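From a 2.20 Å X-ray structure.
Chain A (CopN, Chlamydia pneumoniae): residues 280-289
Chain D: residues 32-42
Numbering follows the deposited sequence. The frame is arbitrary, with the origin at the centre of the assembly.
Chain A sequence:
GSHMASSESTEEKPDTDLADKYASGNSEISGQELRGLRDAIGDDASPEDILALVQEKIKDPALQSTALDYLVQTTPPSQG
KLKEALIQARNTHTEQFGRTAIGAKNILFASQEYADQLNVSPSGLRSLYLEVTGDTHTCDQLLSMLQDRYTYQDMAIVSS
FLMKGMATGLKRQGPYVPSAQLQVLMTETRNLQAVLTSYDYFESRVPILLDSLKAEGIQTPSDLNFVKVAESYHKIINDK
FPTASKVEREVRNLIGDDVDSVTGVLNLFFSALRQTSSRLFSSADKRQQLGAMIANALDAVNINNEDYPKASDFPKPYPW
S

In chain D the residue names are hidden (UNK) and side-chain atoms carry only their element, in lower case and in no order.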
ATOM      1  N   LEU A 280      -3.541   2.625   5.671  1.00 32.75           N
ATOM      2  CA  LEU A 280      -3.934   3.942   6.172  1.00 34.53           C
ATOM      3  C   LEU A 280      -3.351   4.252   7.548  1.00 42.16           C
ATOM      4  O   LEU A 280      -3.191   5.417   7.913  1.00 42.85           O
ATOM      5  CB  LEU A 280      -5.457   4.048   6.240  1.00 32.13           C
ATOM      6  CG  LEU A 280      -6.215   4.196   4.925  1.00 37.96           C
ATOM      7  CD1 LEU A 280      -7.696   4.323   5.211  1.00 34.49           C
ATOM      8  CD2 LEU A 280      -5.707   5.402   4.156  1.00 37.06           C
ATOM      9  N   PHE A 281      -3.036   3.208   8.307  1.00 35.73           N
ATOM     10  CA  PHE A 281      -2.570   3.379   9.677  1.00 36.04           C
ATOM     11  C   PHE A 281      -1.083   3.056   9.805  1.00 37.09           C
ATOM     12  O   PHE A 281      -0.641   1.961   9.461  1.00 43.57           O
ATOM     13  CB  PHE A 281      -3.391   2.501  10.627  1.00 34.01           C
ATOM     14  CG  PHE A 281      -4.877   2.719  10.515  1.00 31.67           C
ATOM     15  CD1 PHE A 281      -5.627   2.013   9.589  1.00 35.90           C
ATOM     16  CD2 PHE A 281      -5.518   3.640  11.328  1.00 29.41           C
ATOM     17  CE1 PHE A 281      -6.991   2.214   9.480  1.00 44.62           C
ATOM     18  CE2 PHE A 281      -6.882   3.845  11.223  1.00 37.29           C
ATOM     19  CZ  PHE A 281      -7.618   3.132  10.297  1.00 41.62           C
ATOM     20  N   SER A 282      -0.319   4.024  10.302  1.00 36.18           N
ATOM     21  CA  SER A 282       1.127   3.879  10.435  1.00 41.64           C
ATOM     22  C   SER A 282       1.523   3.035  11.644  1.00 44.85           C
ATOM     23  O   SER A 282       2.677   2.625  11.768  1.00 44.41           O
ATOM     24  CB  SER A 282       1.788   5.256  10.529  1.00 37.63           C
ATOM     25  OG  SER A 282       1.231   6.010  11.592  1.00 47.58           O
ATOM     26  N   SER A 283       0.571   2.783  12.535  1.00 43.00           N
ATOM     27  CA  SER A 283       0.823   1.920  13.684  1.00 44.05           C
ATOM     28  C   SER A 283      -0.442   1.221  14.166  1.00 43.37           C
ATOM     29  O   SER A 283      -1.533   1.790  14.122  1.00 39.54           O
ATOM     30  CB  SER A 283       1.440   2.727  14.828  1.00 35.71           C
ATOM     31  OG  SER A 283       0.439   3.376  15.589  1.00 41.11           O
ATOM     32  N   ALA A 284      -0.286  -0.019  14.621  1.00 50.88           N
ATOM     33  CA  ALA A 284      -1.394  -0.789  15.174  1.00 47.49           C
ATOM     34  C   ALA A 284      -1.955  -0.137  16.433  1.00 46.06           C
ATOM     35  O   ALA A 284      -3.154  -0.214  16.703  1.00 43.23           O
ATOM     36  CB  ALA A 284      -0.952  -2.214  15.474  1.00 48.70           C
ATOM     37  N   ASP A 285      -1.075   0.501  17.199  1.00 48.63           N
ATOM     38  CA  ASP A 285      -1.455   1.143  18.453  1.00 50.47           C
ATOM     39  C   ASP A 285      -2.491   2.252  18.264  1.00 52.66           C
ATOM     40  O   ASP A 285      -3.468   2.328  19.009  1.00 60.99           O
ATOM     41  CB  ASP A 285      -0.210   1.704  19.144  1.00 58.61           C
ATOM     42  CG  ASP A 285      -0.534   2.421  20.441  1.00 65.27           C
ATOM     43  OD1 ASP A 285      -1.450   1.968  21.159  1.00 67.71           O
ATOM     44  OD2 ASP A 285       0.135   3.432  20.745  1.00 73.36           O
ATOM     45  N   LYS A 286      -2.278   3.106  17.268  1.00 56.23           N
ATOM     46  CA  LYS A 286      -3.166   4.241  17.028  1.00 64.36           C
ATOM     47  C   LYS A 286      -4.506   3.818  16.440  1.00 57.75           C
ATOM     48  O   LYS A 286      -5.544   4.373  16.803  1.00 61.02           O
ATOM     49  CB  LYS A 286      -2.499   5.262  16.111  1.00 70.77           C
ATOM     50  CG  LYS A 286      -1.468   6.121  16.811  1.00 80.99           C
ATOM     51  CD  LYS A 286      -0.726   6.990  15.820  1.00 91.07           C
ATOM     52  CE  LYS A 286       0.680   7.244  16.303  1.00 93.70           C
ATOM     53  NZ  LYS A 286       1.519   7.906  15.271  1.00 94.71           N
ATOM     54  N   ARG A 287      -4.480   2.851  15.527  1.00 41.99           N
ATOM     55  CA  ARG A 287      -5.711   2.280  14.989  1.00 39.08           C
ATOM     56  C   ARG A 287      -6.583   1.757  16.122  1.00 36.86           C
ATOM     57  O   ARG A 287      -7.777   2.053  16.190  1.00 36.09           O
ATOM     58  CB  ARG A 287      -5.406   1.156  13.998  1.00 40.70           C
ATOM     59  CG  ARG A 287      -6.638   0.367  13.588  1.00 44.16           C
ATOM     60  CD  ARG A 287      -6.337  -0.624  12.480  1.00 54.32           C
ATOM     61  NE  ARG A 287      -7.553  -1.279  12.008  1.00 48.00           N
ATOM     62  CZ  ARG A 287      -8.028  -2.414  12.506  1.00 49.73           C
ATOM     63  NH1 ARG A 287      -7.391  -3.020  13.499  1.00 45.86           N
ATOM     64  NH2 ARG A 287      -9.143  -2.943  12.018  1.00 49.05           N
ATOM     65  N   GLN A 288      -5.977   0.971  17.006  1.00 37.86           N
ATOM     66  CA  GLN A 288      -6.668   0.444  18.176  1.00 44.05           C
ATOM     67  C   GLN A 288      -7.170   1.569  19.080  1.00 48.60           C
ATOM     68  O   GLN A 288      -8.316   1.552  19.530  1.00 47.73           O
ATOM     69  CB  GLN A 288      -5.747  -0.487  18.965  1.00 39.61           C
ATOM     70  CG  GLN A 288      -6.317  -0.944  20.295  1.00 41.90           C
ATOM     71  CD  GLN A 288      -5.478  -2.026  20.946  1.00 46.24           C
ATOM     72  OE1 GLN A 288      -5.797  -3.212  20.861  1.00 57.14           O
ATOM     73  NE2 GLN A 288      -4.395  -1.620  21.599  1.00 44.98           N
ATOM     74  N   GLN A 289      -6.304   2.546  19.336  1.00 48.96           N
ATOM     75  CA  GLN A 289      -6.656   3.682  20.183  1.00 43.45           C
ATOM     76  C   GLN A 289      -7.766   4.529  19.569  1.00 42.96           C
ATOM     77  O   GLN A 289      -8.619   5.056  20.283  1.00 45.21           O
ATOM     78  CB  GLN A 289      -5.425   4.551  20.452  1.00 60.49           C
ATOM     79  CG  GLN A 289      -5.666   5.658  21.468  1.00 79.30           C
ATOM     80  CD  GLN A 289      -4.384   6.334  21.913  1.00 95.54           C
ATOM     81  OE1 GLN A 289      -3.356   6.246  21.241  1.00100.19           O
ATOM     82  NE2 GLN A 289      -4.439   7.016  23.051  1.00102.24           N
TER
ATOM     83  N   UNK D  32       7.693  -3.714  11.336  1.00 40.07           N
ATOM     84  CA  UNK D  32       8.473  -3.453  12.542  1.00 42.13           C
ATOM     85  C   UNK D  32       8.057  -2.131  13.179  1.00 42.54           C
ATOM     86  O   UNK D  32       7.826  -2.053  14.384  1.00 41.68           O
ATOM     87  c   UNK D  32       9.970  -3.436  12.235  1.00 43.26           C
ATOM     88  c   UNK D  32      10.829  -3.205  13.464  1.00 47.74           C
ATOM     89  o   UNK D  32      12.675  -3.183  11.959  1.00 63.31           O
ATOM     90  o   UNK D  32      13.073  -2.701  14.063  1.00 56.01           O
ATOM     91  c   UNK D  32      12.297  -3.018  13.137  1.00 54.69           C
ATOM     92  N   UNK D  33       7.964  -1.095  12.353  1.00 40.80           N
ATOM     93  CA  UNK D  33       7.561   0.228  12.815  1.00 40.47           C
ATOM     94  C   UNK D  33       6.084   0.230  13.196  1.00 41.90           C
ATOM     95  O   UNK D  33       5.670   0.910  14.134  1.00 37.35           O
ATOM     96  o   UNK D  33       7.345   2.548  12.129  1.00 57.13           O
ATOM     97  c   UNK D  33       7.835   1.279  11.739  1.00 45.94           C
ATOM     98  N   UNK D  34       5.297  -0.534  12.445  1.00 34.60           N
ATOM     99  CA  UNK D  34       3.856  -0.623  12.645  1.00 42.18           C
ATOM    100  C   UNK D  34       3.501  -1.270  13.985  1.00 41.65           C
ATOM    101  O   UNK D  34       2.482  -0.941  14.592  1.00 37.69           O
ATOM    102  c   UNK D  34      -1.002  -2.100  11.777  1.00 40.87           C
ATOM    103  o   UNK D  34      -2.357  -2.322  11.868  1.00 44.00           O
ATOM    104  c   UNK D  34       0.823  -0.698  11.151  1.00 41.67           C
ATOM    105  c   UNK D  34       3.226  -1.401  11.484  1.00 37.46           C
ATOM    106  c   UNK D  34       1.737  -1.643  11.601  1.00 40.06           C
ATOM    107  c   UNK D  34      -0.537  -0.917  11.243  1.00 37.71           C
ATOM    108  c   UNK D  34       1.245  -2.832  12.124  1.00 41.47           C
ATOM    109  c   UNK D  34      -0.115  -3.062  12.218  1.00 40.52           C
ATOM    110  N   UNK D  35       4.346  -2.189  14.443  1.00 36.25           N
ATOM    111  CA  UNK D  35       4.071  -2.958  15.654  1.00 33.98           C
ATOM    112  C   UNK D  35       4.754  -2.391  16.900  1.00 42.55           C
ATOM    113  O   UNK D  35       4.546  -2.893  18.005  1.00 45.45           O
ATOM    114  c   UNK D  35       4.299  -6.591  14.221  1.00 36.15           C
ATOM    115  c   UNK D  35       2.228  -5.376  14.936  1.00 36.23           C
ATOM    116  c   UNK D  35       3.666  -5.231  14.460  1.00 38.52           C
ATOM    117  c   UNK D  35       4.489  -4.417  15.461  1.00 36.23           C
ATOM    118  N   UNK D  36       5.583  -1.367  16.721  1.00 43.94           N
ATOM    119  CA  UNK D  36       6.327  -0.778  17.835  1.00 48.52           C
ATOM    120  C   UNK D  36       5.404  -0.190  18.903  1.00 49.44           C
ATOM    121  O   UNK D  36       4.515   0.606  18.602  1.00 42.84           O
ATOM    122  o   UNK D  36       7.217   2.163  19.437  1.00 76.17           O
ATOM    123  c   UNK D  36       7.285   0.301  17.319  1.00 48.44           C
ATOM    124  c   UNK D  36       8.149   1.332  19.478  1.00 71.98           C
ATOM    125  c   UNK D  36       8.492   0.559  18.217  1.00 58.92           C
ATOM    126  o   UNK D  36       8.816   1.109  20.511  1.00 75.89           O
ATOM    127  N   UNK D  37       5.630  -0.590  20.153  1.00 53.85           N
ATOM    128  CA  UNK D  37       4.872  -0.072  21.277  1.00 48.19           C
ATOM    129  C   UNK D  37       3.438  -0.563  21.321  1.00 49.18           C
ATOM    130  O   UNK D  37       2.623  -0.061  22.096  1.00 53.93           O
ATOM    131  N   UNK D  38       3.130  -1.550  20.487  1.00 47.70           N
ATOM    132  CA  UNK D  38       1.774  -2.073  20.383  1.00 41.50           C
ATOM    133  C   UNK D  38       1.471  -3.105  21.463  1.00 41.52           C
ATOM    134  O   UNK D  38       2.145  -4.130  21.565  1.00 43.65           O
ATOM    135  o   UNK D  38      -3.589  -4.898  18.122  1.00 48.95           O
ATOM    136  c   UNK D  38      -1.222  -5.064  17.972  1.00 35.90           C
ATOM    137  c   UNK D  38      -0.966  -2.574  19.134  1.00 32.98           C
ATOM    138  c   UNK D  38       0.180  -3.273  18.776  1.00 37.49           C
ATOM    139  c   UNK D  38      -2.224  -3.109  18.922  1.00 39.66           C
ATOM    140  c   UNK D  38       1.556  -2.687  19.000  1.00 36.39           C
ATOM    141  c   UNK D  38       0.029  -4.522  18.189  1.00 38.98           C
ATOM    142  c   UNK D  38      -2.344  -4.356  18.340  1.00 44.78           C
ATOM    143  N   UNK D  39       0.446  -2.827  22.261  1.00 35.14           N
ATOM    144  CA  UNK D  39      -0.075  -3.797  23.216  1.00 37.85           C
ATOM    145  C   UNK D  39      -1.543  -4.055  22.910  1.00 39.02           C
ATOM    146  O   UNK D  39      -2.394  -3.211  23.193  1.00 45.62           O
ATOM    147  c   UNK D  39      -0.464  -4.360  25.642  1.00 47.51           C
ATOM    148  c   UNK D  39       1.526  -2.988  24.980  1.00 38.48           C
ATOM    149  c   UNK D  39       0.073  -3.312  24.673  1.00 48.96           C
ATOM    150  N   UNK D  40      -1.841  -5.224  22.320  1.00 38.09           N
ATOM    151  CA  UNK D  40      -3.205  -5.573  21.907  1.00 37.59           C
ATOM    152  C   UNK D  40      -4.186  -5.542  23.072  1.00 39.82           C
ATOM    153  O   UNK D  40      -3.953  -6.175  24.102  1.00 45.90           O
ATOM    154  c   UNK D  40      -3.055  -6.996  21.354  1.00 41.26           C
ATOM    155  c   UNK D  40      -0.874  -6.287  22.005  1.00 38.49           C
ATOM    156  c   UNK D  40      -1.610  -7.133  21.019  1.00 39.94           C
ATOM    157  N   UNK D  41      -5.279  -4.809  22.898  1.00 43.49           N
ATOM    158  CA  UNK D  41      -6.280  -4.667  23.945  1.00 38.28           C
ATOM    159  C   UNK D  41      -7.515  -5.478  23.571  1.00 43.86           C
ATOM    160  O   UNK D  41      -8.265  -5.112  22.664  1.00 46.72           O
ATOM    161  c   UNK D  41      -6.635  -3.192  24.154  1.00 44.49           C
ATOM    162  c   UNK D  41      -7.424  -2.947  25.430  1.00 54.38           C
ATOM    163  o   UNK D  41      -8.156  -3.853  25.882  1.00 56.90           O
ATOM    164  o   UNK D  41      -7.310  -1.835  25.985  1.00 61.60           O
ATOM    165  N   UNK D  42      -7.711  -6.587  24.277  1.00 46.59           N
ATOM    166  CA  UNK D  42      -8.797  -7.520  23.995  1.00 43.87           C
ATOM    167  C   UNK D  42     -10.186  -6.920  24.209  1.00 45.95           C
ATOM    168  O   UNK D  42     -11.188  -7.505  23.797  1.00 48.24           O
ATOM    169  c   UNK D  42      -8.256  -9.342  28.666  1.00 71.71           C
ATOM    170  n   UNK D  42      -7.787 -10.485  29.496  1.00 82.62           N
ATOM    171  c   UNK D  42      -8.688  -8.473  26.359  1.00 55.85           C
ATOM    172  c   UNK D  42      -8.183  -9.647  27.179  1.00 62.81           C
ATOM    173  c   UNK D  42      -8.645  -8.767  24.868  1.00 43.12           C
TER
HETATM  174  O   HOH W   1       1.812  -0.032  17.066  1.00 39.83           O
HETATM  175  O   HOH W   2      -0.769  -0.228  22.271  1.00 51.39           O

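Position 32 carries three carbons, the third bearing two oxygens, and lies out of reach of the chain A stretch: E32(D). Position 33 has one carbon then one oxygen, with its side chain no nearer than 4.7 Å to the other stretch; it is S33(D).

At position 34 one carbon leads to a six-carbon ring bearing one oxygen; S283(A) C and A284(A) N lie over one face of this ring and F281(A) O sits at its edge. This is Y34(D). F281(A) O is 3.4 Å from Y34(D) CE1, and A284(A) CB packs 3.5 Å from Y34(D) CE2. The backbone joins in: A284(A) N donates to Y34(D) O at 2.9 Å, nearly straight at 170°.

Position 35 has four carbons forked at the second, L35(D), none of whose surface is covered by the chain A stretch. Position 36 has three carbons, the third with two oxygens, and its side chain stays 6.8 Å or more from the chain A stretch: E36(D). Position 37 has no side-chain atoms and is G37(D). Its phi of 71° favours glycine, and an ideal CB would be crowded by E36(D) OE1 at 3.0 Å. It lies within the type II turn that runs from L35(D) to the next position.

Position 38 again shows one carbon and a six-carbon ring with one oxygen, and A284(A) CB sits over the ring face, so it is Y38(D). A284(A) CB stands 3.5 Å from the centroid of the Y38(D) ring and only 4° off its normal, a CH-pi contact.

Position 39 has one carbon carrying two more, V39(D); its exposed side chain matters less than its backbone, since Q288(A) NE2 donates to V39(D) O at 3.0 Å. Position 40 closes three carbons onto its own nitrogen, P40(D), and points away. Position 41 has two carbons, the second with two oxygens, D41(D); D41(D) N donates to Q288(A) OE1 at 2.6 Å. Position 42 runs four carbons to a nitrogen, K42(D); its CA-to-CB bond points away from the chain A stretch.

The contact pairs a helix start with a turn and the extended segment after it. S283(A) OG caps the helix by accepting from K286(A) N at 3.2 Å, while A284(A) N, in the first turn, spends its proton on chain D. The small A284(A) methyl meets both tyrosines. One turn on, Q288(A) uses both ends of its amide to read the backbone of chain D. Two waters extend the polar contact: water 1 accepts from D285(A) N and donates to Y34(D) O, and water 2 links D285(A) OD1 to V39(D) N. The rule is aromatic packing around alanine, with direct polar bonds that all use chain D backbone atoms.

Chain D (32-42) ESYLEGYVPDK
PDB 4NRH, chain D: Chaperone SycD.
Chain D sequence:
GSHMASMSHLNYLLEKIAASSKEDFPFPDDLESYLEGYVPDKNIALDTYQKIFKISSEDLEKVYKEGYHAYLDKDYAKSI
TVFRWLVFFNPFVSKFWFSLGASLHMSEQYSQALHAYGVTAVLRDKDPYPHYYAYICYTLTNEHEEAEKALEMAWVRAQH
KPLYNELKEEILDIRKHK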